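PDB 6KVR: fatty acid amide hydrolase from Candida albicans, which probably hydrolyses amides of monocarboxylic acids to the carboxylate and ammonium. Local coordinates for residues Y67-K72 / A108-L113; K166-G171 / G281-G286; V367-G372 / V563-V568. All coordinates share one frame; numbering follows the deposited sequence.

How the contacts relate
The three contacts follow one another in series along the chain. Contact 1 joins helices 64-70 and 100-118; contact 2 sets the loop after strand 155-158 against the loop between strands 268-271 and 295-300; contact 3 pairs helices 357-372 and 552-565. Centres lie about 30 Å apart for contacts 1 and 2 and for contacts 1 and 3, and about 40 Å apart for contacts 2 and 3, which fall on opposite sides of the chain's centre. None touches another. Only contact 2 approaches the predicted catalytic region; contacts 1 and 3 are helix packing away from it, and helix 357-372 of contact 3 packs on edge strand 376-379 of the mixed sheet.

Contact 1: residues Y67-K72 / A108-L113; sequences YLYSQK and AHRATL
A buried polar contact between two helices is made here by Arg110 of helix 100-118, which reaches across to Leu68 and Tyr69 near the end of the short helix 64-70. Between the two segments the nearest CA atoms are those of Leu68 and Leu113, 8.6 Å apart, and long side chains bridge the interval. Arg110 does so with CG anti to its own N (chi1 -161°) and a chain extended as far as NE. Its NH2 donates to Tyr69 OH at 3.1 Å, with an N-H...O angle of 149° and the hydroxyl tilted 20° from the guanidinium plane. The phenol ring stands almost perpendicular to that plane. Leu68 crosses the arginine at about a right angle and lays CD2 over one guanidinium face, 3.6 Å from Arg110 NH2, offset toward the rim of the group.

Both polar ends have further partners. Asp83 takes a salt bridge from Arg110 NH1 and a hydrogen bond with Tyr69 OH, while Arg110 NE donates to the carbonyl of Tyr243 in helix 235-243. Arg110 NH2 also lies close to the like-charged Arg301. The guanidinium is thus held by bonds from all three nitrogens, with a leucine methyl against one face. Asp83 would be expected to offset its buried charge, and the shared carboxylate ties arginine and tyrosine into one network.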
loop_
_atom_site.group_PDB
_atom_site.type_symbol
_atom_site.label_atom_id
_atom_site.label_comp_id
_atom_site.label_asym_id
_atom_site.label_seq_id
_atom_site.Cartn_x
_atom_site.Cartn_y
_atom_site.Cartn_z
ATOM N N TYR A 67 -13.496 -27.939 -32.788
ATOM C CA TYR A 67 -13.622 -27.717 -34.227
ATOM C C TYR A 67 -12.319 -27.229 -34.855
ATOM O O TYR A 67 -11.975 -27.625 -35.977
ATOM C CB TYR A 67 -14.733 -26.707 -34.485
ATOM C CG TYR A 67 -15.153 -26.589 -35.934
ATOM C CD1 TYR A 67 -15.872 -27.600 -36.558
ATOM C CD2 TYR A 67 -14.840 -25.453 -36.672
ATOM C CE1 TYR A 67 -16.267 -27.480 -37.875
ATOM C CE2 TYR A 67 -15.227 -25.323 -37.980
ATOM C CZ TYR A 67 -15.933 -26.338 -38.579
ATOM O OH TYR A 67 -16.304 -26.200 -39.890
ATOM N N LEU A 68 -11.607 -26.332 -34.170
ATOM C CA LEU A 68 -10.354 -25.803 -34.697
ATOM C C LEU A 68 -9.381 -26.928 -35.032
ATOM O O LEU A 68 -8.750 -26.934 -36.098
ATOM C CB LEU A 68 -9.733 -24.854 -33.672
ATOM C CG LEU A 68 -8.230 -24.607 -33.798
ATOM C CD1 LEU A 68 -7.917 -23.789 -35.049
ATOM C CD2 LEU A 68 -7.690 -23.942 -32.528
ATOM N N TYR A 69 -9.254 -27.893 -34.119
ATOM C CA TYR A 69 -8.319 -28.986 -34.315
ATOM C C TYR A 69 -8.868 -30.031 -35.283
ATOM O O TYR A 69 -8.144 -30.501 -36.165
ATOM C CB TYR A 69 -7.993 -29.604 -32.963
ATOM C CG TYR A 69 -7.055 -28.752 -32.139
ATOM C CD1 TYR A 69 -5.681 -28.823 -32.331
ATOM C CD2 TYR A 69 -7.538 -27.873 -31.178
ATOM C CE1 TYR A 69 -4.817 -28.055 -31.584
ATOM C CE2 TYR A 69 -6.675 -27.105 -30.416
ATOM C CZ TYR A 69 -5.319 -27.195 -30.627
ATOM O OH TYR A 69 -4.438 -26.428 -29.888
ATOM N N SER A 70 -10.153 -30.377 -35.154
ATOM C CA SER A 70 -10.727 -31.452 -35.957
ATOM C C SER A 70 -10.864 -31.063 -37.425
ATOM O O SER A 70 -10.750 -31.922 -38.302
ATOM C CB SER A 70 -12.087 -31.857 -35.390
ATOM O OG SER A 70 -13.066 -30.871 -35.675
ATOM N N GLN A 71 -11.127 -29.797 -37.715
ATOM C CA GLN A 71 -11.186 -29.326 -39.089
ATOM C C GLN A 71 -9.857 -28.781 -39.579
ATOM O O GLN A 71 -9.787 -28.311 -40.721
ATOM C CB GLN A 71 -12.261 -28.250 -39.243
ATOM C CG GLN A 71 -13.644 -28.832 -39.346
ATOM C CD GLN A 71 -13.981 -29.288 -40.751
ATOM O OE1 GLN A 71 -14.419 -28.490 -41.592
ATOM N NE2 GLN A 71 -13.744 -30.564 -41.027
ATOM N N LYS A 72 -8.822 -28.816 -38.734
ATOM C CA LYS A 72 -7.478 -28.349 -39.068
ATOM C C LYS A 72 -7.520 -26.977 -39.742
ATOM O O LYS A 72 -7.114 -26.808 -40.895
ATOM C CB LYS A 72 -6.754 -29.378 -39.949
ATOM C CG LYS A 72 -6.588 -30.756 -39.300
ATOM C CD LYS A 72 -6.184 -31.829 -40.314
ATOM C CE LYS A 72 -5.233 -32.849 -39.696
ATOM N NZ LYS A 72 -3.935 -32.973 -40.439
ATOM N N ALA A 108 -1.968 -14.247 -35.362
ATOM C CA ALA A 108 -2.935 -13.340 -35.972
ATOM C C ALA A 108 -4.067 -14.114 -36.644
ATOM O O ALA A 108 -5.251 -13.766 -36.503
ATOM C CB ALA A 108 -2.226 -12.432 -36.981
ATOM N N HIS A 109 -3.709 -15.157 -37.407
ATOM C CA HIS A 109 -4.702 -16.060 -37.974
ATOM C C HIS A 109 -5.564 -16.678 -36.875
ATOM O O HIS A 109 -6.798 -16.621 -36.931
ATOM C CB HIS A 109 -3.980 -17.147 -38.787
ATOM C CG HIS A 109 -4.876 -17.967 -39.667
ATOM N ND1 HIS A 109 -4.381 -18.841 -40.614
ATOM C CD2 HIS A 109 -6.226 -18.060 -39.737
ATOM C CE1 HIS A 109 -5.389 -19.429 -41.234
ATOM N NE2 HIS A 109 -6.519 -18.970 -40.725
ATOM N N ARG A 110 -4.927 -17.252 -35.847
ATOM C CA ARG A 110 -5.695 -17.920 -34.802
ATOM C C ARG A 110 -6.580 -16.937 -34.035
ATOM O O ARG A 110 -7.673 -17.315 -33.589
ATOM C CB ARG A 110 -4.752 -18.673 -33.857
ATOM C CG ARG A 110 -5.437 -19.770 -33.028
ATOM C CD ARG A 110 -4.447 -20.806 -32.468
ATOM N NE ARG A 110 -5.052 -21.634 -31.426
ATOM C CZ ARG A 110 -4.542 -22.769 -30.959
ATOM N NH1 ARG A 110 -3.412 -23.272 -31.431
ATOM N NH2 ARG A 110 -5.187 -23.424 -29.997
ATOM N N ALA A 111 -6.151 -15.669 -33.908
ATOM C CA ALA A 111 -6.959 -14.675 -33.199
ATOM C C ALA A 111 -8.171 -14.259 -34.021
ATOM O O ALA A 111 -9.241 -13.991 -33.460
ATOM C CB ALA A 111 -6.106 -13.454 -32.835
ATOM N N THR A 112 -8.031 -14.192 -35.350
ATOM C CA THR A 112 -9.186 -13.862 -36.188
ATOM C C THR A 112 -10.242 -14.957 -36.107
ATOM O O THR A 112 -11.446 -14.671 -36.022
ATOM C CB THR A 112 -8.753 -13.651 -37.644
ATOM O OG1 THR A 112 -7.689 -12.693 -37.695
ATOM C CG2 THR A 112 -9.907 -13.138 -38.482
ATOM N N LEU A 113 -9.805 -16.220 -36.129
ATOM C CA LEU A 113 -10.729 -17.325 -35.898
ATOM C C LEU A 113 -11.394 -17.198 -34.529
ATOM O O LEU A 113 -12.624 -17.290 -34.415
ATOM C CB LEU A 113 -9.991 -18.659 -36.049
ATOM C CG LEU A 113 -9.551 -18.914 -37.502
ATOM C CD1 LEU A 113 -8.515 -20.035 -37.586
ATOM C CD2 LEU A 113 -10.743 -19.174 -38.436
#

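Contact 2: residues K166-G171 / G281-G286; sequences KITHGG and GGVSSG
His169 ND1 accepts a hydrogen bond from Gly171 N at 2.9 Å, the donor lying in the ring plane with an N-H...N angle of 155°, while His169 O lies 3.5 Å from Val283 CG1 of the facing loop. This is a meeting of two irregular loops, 166-171 and 281-286. Val283 carries the contact: with CG1 anti to its backbone N (chi1 169°), it spreads its two methyls over successive carbonyls. CG1 also lies 4.0 Å from Gly170 CA, while CG2 is 3.4 Å from Thr168 O, which is hydrogen-bonded to Asn178 ND2. The side chains of Thr168 and Val283 lie alongside, pointing opposite ways, with Thr168 CG2 and Val283 CG2 4.0 Å apart. The threonine hydroxyl is hydrogen-bonded with Arg200.

The CA-CB bond of His169 points away from the 281-286 loop, and Phe216 stacks on its ring. Glu159 accepts from the backbone nitrogens of both His169 and Gly170. On the other loop Ser284 OG accepts from Gly286 N at 2.9 Å, forming an ST turn.

Gly170 is near Leu207, a predicted substrate-binding residue, and not far from Lys158, predicted to belong to the charge relay, so the contact probably lies beside the active-site region. Hydrogen bonds shape each loop, whereas the join is by van der Waals contact, with the valine methyls against two carbonyl oxygens, the Gly170 backbone and the Thr168 methyl, and no hydrogen bond crosses it.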
loop_
_atom_site.group_PDB
_atom_site.type_symbol
_atom_site.label_atom_id
_atom_site.label_comp_id
_atom_site.label_asym_id
_atom_site.label_seq_id
_atom_site.Cartn_x
_atom_site.Cartn_y
_atom_site.Cartn_z
ATOM N N LYS A 166 -5.327 5.629 -29.773
ATOM C CA LYS A 166 -6.508 4.836 -30.077
ATOM C C LYS A 166 -7.582 5.082 -29.034
ATOM O O LYS A 166 -7.284 5.385 -27.875
ATOM C CB LYS A 166 -6.178 3.356 -30.154
ATOM C CG LYS A 166 -5.643 2.976 -31.502
ATOM C CD LYS A 166 -5.164 1.549 -31.537
ATOM C CE LYS A 166 -4.743 1.167 -32.956
ATOM N NZ LYS A 166 -3.544 0.349 -32.767
ATOM N N ILE A 167 -8.841 4.991 -29.478
ATOM C CA ILE A 167 -9.961 5.119 -28.562
ATOM C C ILE A 167 -9.745 4.194 -27.384
ATOM O O ILE A 167 -9.393 3.020 -27.554
ATOM C CB ILE A 167 -11.287 4.782 -29.263
ATOM C CG1 ILE A 167 -11.648 5.828 -30.310
ATOM C CG2 ILE A 167 -12.409 4.651 -28.228
ATOM C CD1 ILE A 167 -12.733 5.309 -31.294
ATOM N N THR A 168 -9.956 4.726 -26.180
ATOM C CA THR A 168 -9.928 3.951 -24.949
ATOM C C THR A 168 -11.164 4.335 -24.151
ATOM O O THR A 168 -11.223 5.421 -23.568
ATOM C CB THR A 168 -8.647 4.211 -24.165
ATOM O OG1 THR A 168 -7.533 3.934 -25.011
ATOM C CG2 THR A 168 -8.578 3.318 -22.915
ATOM N N HIS A 169 -12.154 3.454 -24.133
ATOM C CA HIS A 169 -13.441 3.801 -23.571
ATOM C C HIS A 169 -13.817 2.990 -22.347
ATOM O O HIS A 169 -14.744 3.389 -21.630
ATOM C CB HIS A 169 -14.539 3.661 -24.646
ATOM C CG HIS A 169 -14.566 2.319 -25.307
ATOM N ND1 HIS A 169 -14.853 1.161 -24.617
ATOM C CD2 HIS A 169 -14.341 1.949 -26.590
ATOM C CE1 HIS A 169 -14.801 0.132 -25.449
ATOM N NE2 HIS A 169 -14.502 0.587 -26.654
ATOM N N GLY A 170 -13.135 1.878 -22.080
ATOM C CA GLY A 170 -13.413 1.101 -20.878
ATOM C C GLY A 170 -14.835 0.589 -20.773
ATOM O O GLY A 170 -15.334 0.389 -19.653
ATOM N N GLY A 171 -15.508 0.383 -21.916
ATOM C CA GLY A 171 -16.895 -0.025 -21.941
ATOM C C GLY A 171 -17.921 1.091 -21.813
ATOM O O GLY A 171 -19.126 0.804 -21.863
ATOM N N GLY A 281 -3.040 4.422 -15.984
ATOM C CA GLY A 281 -3.240 4.731 -17.388
ATOM C C GLY A 281 -4.320 3.912 -18.071
ATOM O O GLY A 281 -4.024 3.048 -18.896
ATOM N N GLY A 282 -5.574 4.168 -17.726
ATOM C CA GLY A 282 -6.696 3.455 -18.310
ATOM C C GLY A 282 -7.988 4.149 -17.936
ATOM O O GLY A 282 -7.989 5.194 -17.278
ATOM N N VAL A 283 -9.096 3.555 -18.370
ATOM C CA VAL A 283 -10.432 4.091 -18.123
ATOM C C VAL A 283 -11.190 3.123 -17.222
ATOM O O VAL A 283 -11.255 1.916 -17.502
ATOM C CB VAL A 283 -11.203 4.328 -19.440
ATOM C CG1 VAL A 283 -12.665 4.635 -19.151
ATOM C CG2 VAL A 283 -10.589 5.465 -20.204
ATOM N N SER A 284 -11.771 3.657 -16.149
ATOM C CA SER A 284 -12.604 2.904 -15.216
ATOM C C SER A 284 -13.243 3.924 -14.294
ATOM O O SER A 284 -12.914 5.112 -14.340
ATOM C CB SER A 284 -11.799 1.872 -14.413
ATOM O OG SER A 284 -11.312 2.433 -13.194
ATOM N N SER A 285 -14.152 3.457 -13.448
ATOM C CA SER A 285 -14.749 4.338 -12.454
ATOM C C SER A 285 -13.983 4.354 -11.120
ATOM O O SER A 285 -14.488 4.898 -10.132
ATOM C CB SER A 285 -16.208 3.945 -12.230
ATOM O OG SER A 285 -16.279 2.799 -11.403
ATOM N N GLY A 286 -12.772 3.804 -11.075
ATOM C CA GLY A 286 -12.061 3.585 -9.828
ATOM C C GLY A 286 -11.053 4.633 -9.401
ATOM O O GLY A 286 -10.275 4.370 -8.471
#

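Contact 3: residues V367-G372 / V563-V568; sequences VEKLKG and VDLLGV
Leu565 CD2 sits at the middle of this contact, meeting Lys369 CG and Leu370 CD2, each at 3.8 Å. The same methyl also comes up to the backbone oxygen of Lys369, so it rests on the last turns of helix 357-372 between two consecutive residues. Leu370 and Leu565 approach each other at a slant, whereas the side chains of Lys369 and Leu565 run past one another in opposite directions. Leu566 closes the contact from a second point, placing CD2 4.0 Å from Lys369 CG.

Torsions explain how a lysine comes to serve here. With CG anti to the backbone N (chi1 -155°), the chain of Lys369 starts toward the partner helix, and bends at chi2 and chi4 then lay its methylenes along Leu565. Lys369 NZ ends 3.9 Å from Leu565 CD1 and 4.0 Å from Leu565 O, and no hydrogen bond is formed with that carbonyl.

Beyond this first shell, the chain around the two leucines turns out of the helix in a Schellman motif at Gly567, which has positive phi; Val568 N donates to Val563 O and Gly567 N to Asp564 O. This is consistent with a fixed position for the leucines. Leu565 also touches Ala373, and Val367 and Lys371 pack on Ile377 of strand 376-379 at one edge of the sheet. The two helix ends therefore meet mainly through hydrocarbon, with no hydrogen bond across, the aliphatic part of an exposed lysine extending a small leucine cluster toward the surface.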
loop_
_atom_site.group_PDB
_atom_site.type_symbol
_atom_site.label_atom_id
_atom_site.label_comp_id
_atom_site.label_asym_id
_atom_site.label_seq_id
_atom_site.Cartn_x
_atom_site.Cartn_y
_atom_site.Cartn_z
ATOM N N VAL A 367 -8.007 -32.801 -4.685
ATOM C CA VAL A 367 -7.578 -33.056 -3.313
ATOM C C VAL A 367 -7.039 -34.479 -3.176
ATOM O O VAL A 367 -6.008 -34.709 -2.531
ATOM C CB VAL A 367 -8.732 -32.792 -2.329
ATOM C CG1 VAL A 367 -8.399 -33.357 -0.958
ATOM C CG2 VAL A 367 -9.028 -31.285 -2.227
ATOM N N GLU A 368 -7.710 -35.453 -3.796
ATOM C CA GLU A 368 -7.264 -36.833 -3.631
ATOM C C GLU A 368 -5.935 -37.064 -4.343
ATOM O O GLU A 368 -5.054 -37.760 -3.828
ATOM C CB GLU A 368 -8.350 -37.793 -4.120
ATOM C CG GLU A 368 -9.561 -37.849 -3.171
ATOM C CD GLU A 368 -9.213 -38.413 -1.780
ATOM O OE1 GLU A 368 -9.523 -37.760 -0.750
ATOM O OE2 GLU A 368 -8.627 -39.518 -1.712
ATOM N N LYS A 369 -5.756 -36.437 -5.500
ATOM C CA LYS A 369 -4.476 -36.481 -6.191
ATOM C C LYS A 369 -3.352 -35.857 -5.356
ATOM O O LYS A 369 -2.223 -36.362 -5.337
ATOM C CB LYS A 369 -4.640 -35.769 -7.518
ATOM C CG LYS A 369 -3.674 -36.206 -8.566
ATOM C CD LYS A 369 -4.200 -37.441 -9.323
ATOM C CE LYS A 369 -3.168 -37.997 -10.301
ATOM N NZ LYS A 369 -1.881 -38.308 -9.575
ATOM N N LEU A 370 -3.636 -34.742 -4.677
ATOM C CA LEU A 370 -2.632 -34.109 -3.822
ATOM C C LEU A 370 -2.305 -34.987 -2.623
ATOM O O LEU A 370 -1.139 -35.137 -2.242
ATOM C CB LEU A 370 -3.128 -32.747 -3.329
ATOM C CG LEU A 370 -3.207 -31.579 -4.308
ATOM C CD1 LEU A 370 -3.838 -30.385 -3.598
ATOM C CD2 LEU A 370 -1.808 -31.250 -4.851
ATOM N N LYS A 371 -3.342 -35.519 -1.977
ATOM C CA LYS A 371 -3.140 -36.431 -0.863
ATOM C C LYS A 371 -2.287 -37.619 -1.288
ATOM O O LYS A 371 -1.348 -38.007 -0.579
ATOM C CB LYS A 371 -4.500 -36.884 -0.345
ATOM C CG LYS A 371 -4.649 -36.891 1.136
ATOM C CD LYS A 371 -6.057 -37.291 1.523
ATOM C CE LYS A 371 -7.037 -36.227 1.100
ATOM N NZ LYS A 371 -8.433 -36.510 1.526
ATOM N N GLY A 372 -2.574 -38.170 -2.471
ATOM C CA GLY A 372 -1.815 -39.307 -2.954
ATOM C C GLY A 372 -0.358 -38.991 -3.224
ATOM O O GLY A 372 0.503 -39.866 -3.098
ATOM N N VAL A 563 -0.013 -28.439 -11.587
ATOM C CA VAL A 563 -0.428 -28.665 -12.966
ATOM C C VAL A 563 0.335 -29.840 -13.565
ATOM O O VAL A 563 -0.197 -30.583 -14.407
ATOM C CB VAL A 563 -0.229 -27.372 -13.780
ATOM C CG1 VAL A 563 -0.200 -27.652 -15.269
ATOM C CG2 VAL A 563 -1.319 -26.342 -13.439
ATOM N N ASP A 564 1.583 -30.043 -13.135
ATOM C CA ASP A 564 2.338 -31.197 -13.608
ATOM C C ASP A 564 1.843 -32.478 -12.948
ATOM O O ASP A 564 1.666 -33.496 -13.623
ATOM C CB ASP A 564 3.831 -30.982 -13.366
ATOM C CG ASP A 564 4.439 -29.980 -14.346
ATOM O OD1 ASP A 564 3.697 -29.483 -15.230
ATOM O OD2 ASP A 564 5.649 -29.675 -14.228
ATOM N N LEU A 565 1.574 -32.437 -11.641
ATOM C CA LEU A 565 0.945 -33.574 -10.980
ATOM C C LEU A 565 -0.345 -33.992 -11.681
ATOM O O LEU A 565 -0.637 -35.190 -11.800
ATOM C CB LEU A 565 0.659 -33.236 -9.524
ATOM C CG LEU A 565 -0.243 -34.265 -8.835
ATOM C CD1 LEU A 565 0.554 -35.526 -8.439
ATOM C CD2 LEU A 565 -0.992 -33.663 -7.655
ATOM N N LEU A 566 -1.127 -33.021 -12.164
ATOM C CA LEU A 566 -2.426 -33.306 -12.761
ATOM C C LEU A 566 -2.357 -33.622 -14.248
ATOM O O LEU A 566 -3.389 -33.942 -14.842
ATOM C CB LEU A 566 -3.381 -32.126 -12.551
ATOM C CG LEU A 566 -3.858 -31.873 -11.120
ATOM C CD1 LEU A 566 -4.590 -30.534 -11.000
ATOM C CD2 LEU A 566 -4.742 -33.009 -10.661
ATOM N N GLY A 567 -1.193 -33.507 -14.871
ATOM C CA GLY A 567 -1.086 -33.768 -16.290
ATOM C C GLY A 567 -1.756 -32.743 -17.180
ATOM O O GLY A 567 -2.152 -33.076 -18.303
ATOM N N VAL A 568 -1.878 -31.498 -16.726
ATOM C CA VAL A 568 -2.578 -30.483 -17.506
ATOM C C VAL A 568 -1.648 -29.940 -18.587
ATOM O O VAL A 568 -0.602 -29.354 -18.286
ATOM C CB VAL A 568 -3.100 -29.357 -16.600
ATOM C CG1 VAL A 568 -3.701 -28.239 -17.444
ATOM C CG2 VAL A 568 -4.130 -29.912 -15.606
#